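CDC48 domain-containing protein (Pyrococcus horikoshii, PDB 4UZR) is of unknown function but assembles into hexamers and dodecamers from a CDC48-like beta-clam domain and a beta-propeller-forming domain, and may bind ATP. Local coordinates at the interface of chains A and B. Numbering follows the deposited sequence. Chains: chain A/B, Putative uncharacterized protein PH1500.

Contact 1: the interface of chains A and B. Residues chain A 68-71; chain B 10, 72.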
loop_
_atom_site.group_PDB
_atom_site.type_symbol
_atom_site.label_atom_id
_atom_site.label_comp_id
_atom_site.label_asym_id
_atom_site.label_seq_id
_atom_site.Cartn_x
_atom_site.Cartn_y
_atom_site.Cartn_z
ATOM N N LEU A 68 5.069 -14.026 37.044
ATOM C CA LEU A 68 5.977 -14.192 35.916
ATOM C C LEU A 68 5.267 -13.856 34.607
ATOM O O LEU A 68 4.207 -14.399 34.300
ATOM C CB LEU A 68 6.536 -15.617 35.868
ATOM C CG LEU A 68 7.357 -16.005 34.633
ATOM C CD1 LEU A 68 8.581 -15.116 34.466
ATOM C CD2 LEU A 68 7.766 -17.467 34.707
ATOM N N VAL A 69 5.866 -12.944 33.851
ATOM C CA VAL A 69 5.327 -12.476 32.580
ATOM C C VAL A 69 6.213 -12.954 31.429
ATOM O O VAL A 69 7.435 -12.970 31.552
ATOM C CB VAL A 69 5.177 -10.931 32.570
ATOM C CG1 VAL A 69 5.009 -10.397 31.159
ATOM C CG2 VAL A 69 4.005 -10.509 33.448
ATOM N N THR A 70 5.600 -13.368 30.324
ATOM C CA THR A 70 6.366 -13.838 29.173
ATOM C C THR A 70 6.405 -12.793 28.059
ATOM O O THR A 70 7.480 -12.440 27.575
ATOM C CB THR A 70 5.811 -15.173 28.608
ATOM O OG1 THR A 70 4.400 -15.057 28.395
ATOM C CG2 THR A 70 6.069 -16.321 29.568
ATOM N N HIS A 71 5.237 -12.283 27.678
ATOM C CA HIS A 71 5.125 -11.274 26.622
ATOM C C HIS A 71 5.829 -9.948 26.944
ATOM O O HIS A 71 5.810 -9.492 28.086
ATOM C CB HIS A 71 3.651 -11.047 26.274
ATOM C CG HIS A 71 3.005 -12.231 25.618
ATOM N ND1 HIS A 71 3.278 -12.595 24.318
ATOM C CD2 HIS A 71 2.116 -13.132 26.087
ATOM C CE1 HIS A 71 2.576 -13.671 24.010
ATOM N NE2 HIS A 71 1.859 -14.019 25.067
ATOM N N PRO B 10 -0.761 -16.421 29.743
ATOM C CA PRO B 10 0.542 -15.872 29.371
ATOM C C PRO B 10 1.351 -15.524 30.613
ATOM O O PRO B 10 2.443 -14.965 30.503
ATOM C CB PRO B 10 0.160 -14.584 28.654
ATOM C CG PRO B 10 -1.035 -14.110 29.426
ATOM C CD PRO B 10 -1.771 -15.356 29.891
ATOM N N PRO B 72 8.453 -15.582 25.052
ATOM C CA PRO B 72 7.144 -15.128 24.568
ATOM C C PRO B 72 6.949 -15.493 23.105
ATOM O O PRO B 72 6.646 -14.634 22.279
ATOM C CB PRO B 72 7.239 -13.611 24.701
ATOM C CG PRO B 72 8.681 -13.325 24.499
ATOM C CD PRO B 72 9.421 -14.474 25.129
#
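A:Thr70 meets B:Pro10 through a hydrogen bond between subunits, made by the loop that leaves strand 65-69 of chain A and a loop of chain B, an example of a polar bond giving direction while proline rings supply the packing. The hydroxyl OG1 of A:Thr70 gives its hydrogen to the main-chain carbonyl O of B:Pro10 at 2.9 Å. It comes in at a C=O...donor angle of 131°, tilted somewhat from the carbonyl plane. The side chain reaches this acceptor because OG1 is tucked on the side flanked by N and C, chi1 51°. B:Pro10 follows a cis peptide bond, and the turn of the chain there probably helps to present its carbonyl.

Beside this bond lies the closer packing. The imidazole of A:His71 turns its edge to the pyrrolidine of B:Pro10, CB lying in the ring plane 3.5 Å from CD2, and the two side chains run nearly perpendicular. From another direction the ring of B:Pro72 comes against the backbone of chain A, its CB 3.7 Å from CA of A:His71 and its CG 3.4 Å from the carbonyl O of A:Thr70. The imidazole itself slides past this proline with a looser contact, ND1 to CB at 4.1 Å. Looser still is the strand end, where A:Leu68 and A:Val69 bury almost nothing against chain B.

An alanine in place of A:Thr70 would probably leave the B:Pro10 carbonyl without its hydroxyl mate and free the proline loop to shift. By combining a directional bond with the packing of proline rings, the site pins the A:Thr70 loop to its neighbour and helps join subunits of the oligomer.

Contact 2: the interface of chains A and B. Residues chain A 8, 11, 70-72; chain B 70-72.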
loop_
_atom_site.group_PDB
_atom_site.type_symbol
_atom_site.label_atom_id
_atom_site.label_comp_id
_atom_site.label_asym_id
_atom_site.label_seq_id
_atom_site.Cartn_x
_atom_site.Cartn_y
_atom_site.Cartn_z
ATOM N N PRO A 8 12.505 -12.197 32.818
ATOM C CA PRO A 8 13.960 -12.243 32.635
ATOM C C PRO A 8 14.359 -11.619 31.300
ATOM O O PRO A 8 13.593 -11.705 30.342
ATOM C CB PRO A 8 14.261 -13.742 32.636
ATOM C CG PRO A 8 13.002 -14.376 32.154
ATOM C CD PRO A 8 11.887 -13.529 32.694
ATOM N N LYS A 11 15.765 -14.953 27.606
ATOM C CA LYS A 11 14.655 -15.886 27.743
ATOM C C LYS A 11 15.174 -17.295 28.013
ATOM O O LYS A 11 15.089 -18.185 27.167
ATOM C CB LYS A 11 13.760 -15.848 26.505
ATOM C CG LYS A 11 13.050 -14.515 26.306
ATOM C CD LYS A 11 12.456 -14.011 27.614
ATOM C CE LYS A 11 11.874 -12.613 27.468
ATOM N NZ LYS A 11 12.928 -11.584 27.235
ATOM N N THR A 70 5.600 -13.368 30.324
ATOM C CA THR A 70 6.366 -13.838 29.173
ATOM C C THR A 70 6.405 -12.793 28.059
ATOM O O THR A 70 7.480 -12.440 27.575
ATOM C CB THR A 70 5.811 -15.173 28.608
ATOM O OG1 THR A 70 4.400 -15.057 28.395
ATOM C CG2 THR A 70 6.069 -16.321 29.568
ATOM N N HIS A 71 5.237 -12.283 27.678
ATOM C CA HIS A 71 5.125 -11.274 26.622
ATOM C C HIS A 71 5.829 -9.948 26.944
ATOM O O HIS A 71 5.810 -9.492 28.086
ATOM C CB HIS A 71 3.651 -11.047 26.274
ATOM C CG HIS A 71 3.005 -12.231 25.618
ATOM N ND1 HIS A 71 3.278 -12.595 24.318
ATOM C CD2 HIS A 71 2.116 -13.132 26.087
ATOM C CE1 HIS A 71 2.576 -13.671 24.010
ATOM N NE2 HIS A 71 1.859 -14.019 25.067
ATOM N N PRO A 72 6.444 -9.321 25.922
ATOM C CA PRO A 72 7.322 -8.154 26.065
ATOM C C PRO A 72 6.595 -6.808 26.123
ATOM O O PRO A 72 6.988 -5.879 25.421
ATOM C CB PRO A 72 8.201 -8.220 24.811
ATOM C CG PRO A 72 7.473 -9.110 23.841
ATOM C CD PRO A 72 6.258 -9.680 24.505
ATOM N N THR B 70 10.371 -19.462 29.456
ATOM C CA THR B 70 10.018 -18.047 29.583
ATOM C C THR B 70 9.917 -17.255 28.273
ATOM O O THR B 70 9.592 -16.069 28.298
ATOM C CB THR B 70 10.996 -17.311 30.528
ATOM O OG1 THR B 70 12.332 -17.429 30.028
ATOM C CG2 THR B 70 10.936 -17.905 31.923
ATOM N N HIS B 71 10.194 -17.885 27.134
ATOM C CA HIS B 71 10.152 -17.154 25.865
ATOM C C HIS B 71 8.723 -16.852 25.399
ATOM O O HIS B 71 7.876 -17.744 25.363
ATOM C CB HIS B 71 10.969 -17.857 24.767
ATOM C CG HIS B 71 10.536 -19.261 24.471
ATOM N ND1 HIS B 71 9.221 -19.606 24.224
ATOM C CD2 HIS B 71 11.250 -20.406 24.353
ATOM C CE1 HIS B 71 9.147 -20.901 23.985
ATOM N NE2 HIS B 71 10.361 -21.411 24.055
ATOM N N PRO B 72 8.453 -15.582 25.052
ATOM C CA PRO B 72 7.144 -15.128 24.568
ATOM C C PRO B 72 6.949 -15.493 23.105
ATOM O O PRO B 72 6.646 -14.634 22.279
ATOM C CB PRO B 72 7.239 -13.611 24.701
ATOM C CG PRO B 72 8.681 -13.325 24.499
ATOM C CD PRO B 72 9.421 -14.474 25.129
#
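A:Lys11 lies across B:Pro72 where the end of strand 3-8 and the loop after it in one CDC48 domain 2-like module, the beta-clam of this protein, meet the loop after strand 65-69 of the other, an example of a lysine serving an interface through its carbon chain.

Apolar contacts carry most of the patch. CG of A:Lys11 packs 3.8 Å from CD of B:Pro72, and the bend at chi2 (-45°) lays CD and CE along chain B, so that CE approaches the same ring carbon; the two side chains meet nearly at right angles. Nearer its root, CB touches CB of B:His71 at 3.9 Å. CG of A:Pro8 rests against CB of B:Thr70, also at 3.9 Å, the side chains meeting at a slant. CD of A:Pro72 adds a more distant touch on CB of B:Pro72, whose ring is thus bordered by A:Lys11 as well as by the A:Thr70 to A:Pro72 segment.

Polar atoms meet carbon across the interface. OG1 of B:Thr70 lies 3.5 Å from atom C of A:Lys11. The carbonyl O of B:Thr70 faces the lysine CD and, at 3.8 Å, the methyl CG2 of A:Thr70.

Hydrogen bonding here stays within chain A. The chi4 bend (-68°) turns the terminal amine NZ of A:Lys11 back to the carbonyl O of A:Pro8 at 3.2 Å, in the carbonyl plane and with a C=O...donor angle of 153°, a tether that is likely to hold the bent chain over the partner's proline.

Contact 1 and contact 2 adjoin, their C-alpha centres about 5 Å apart, and share A:Thr70, A:His71 and B:Pro72. The loop between strands 65-69 and 74-79 enters from both chains, and each copy is met by the segment around the end of strand 3-8 of the other chain. Different residues do the meeting, B:Pro10 in contact 1 and A:Pro8 with A:Lys11 in contact 2, which fits an interface that is not an exact two-fold. Because these loops lead from the CDC48-like part towards the propeller-forming part, the pairing may also help to orient the two halves in the twelve-subunit assembly.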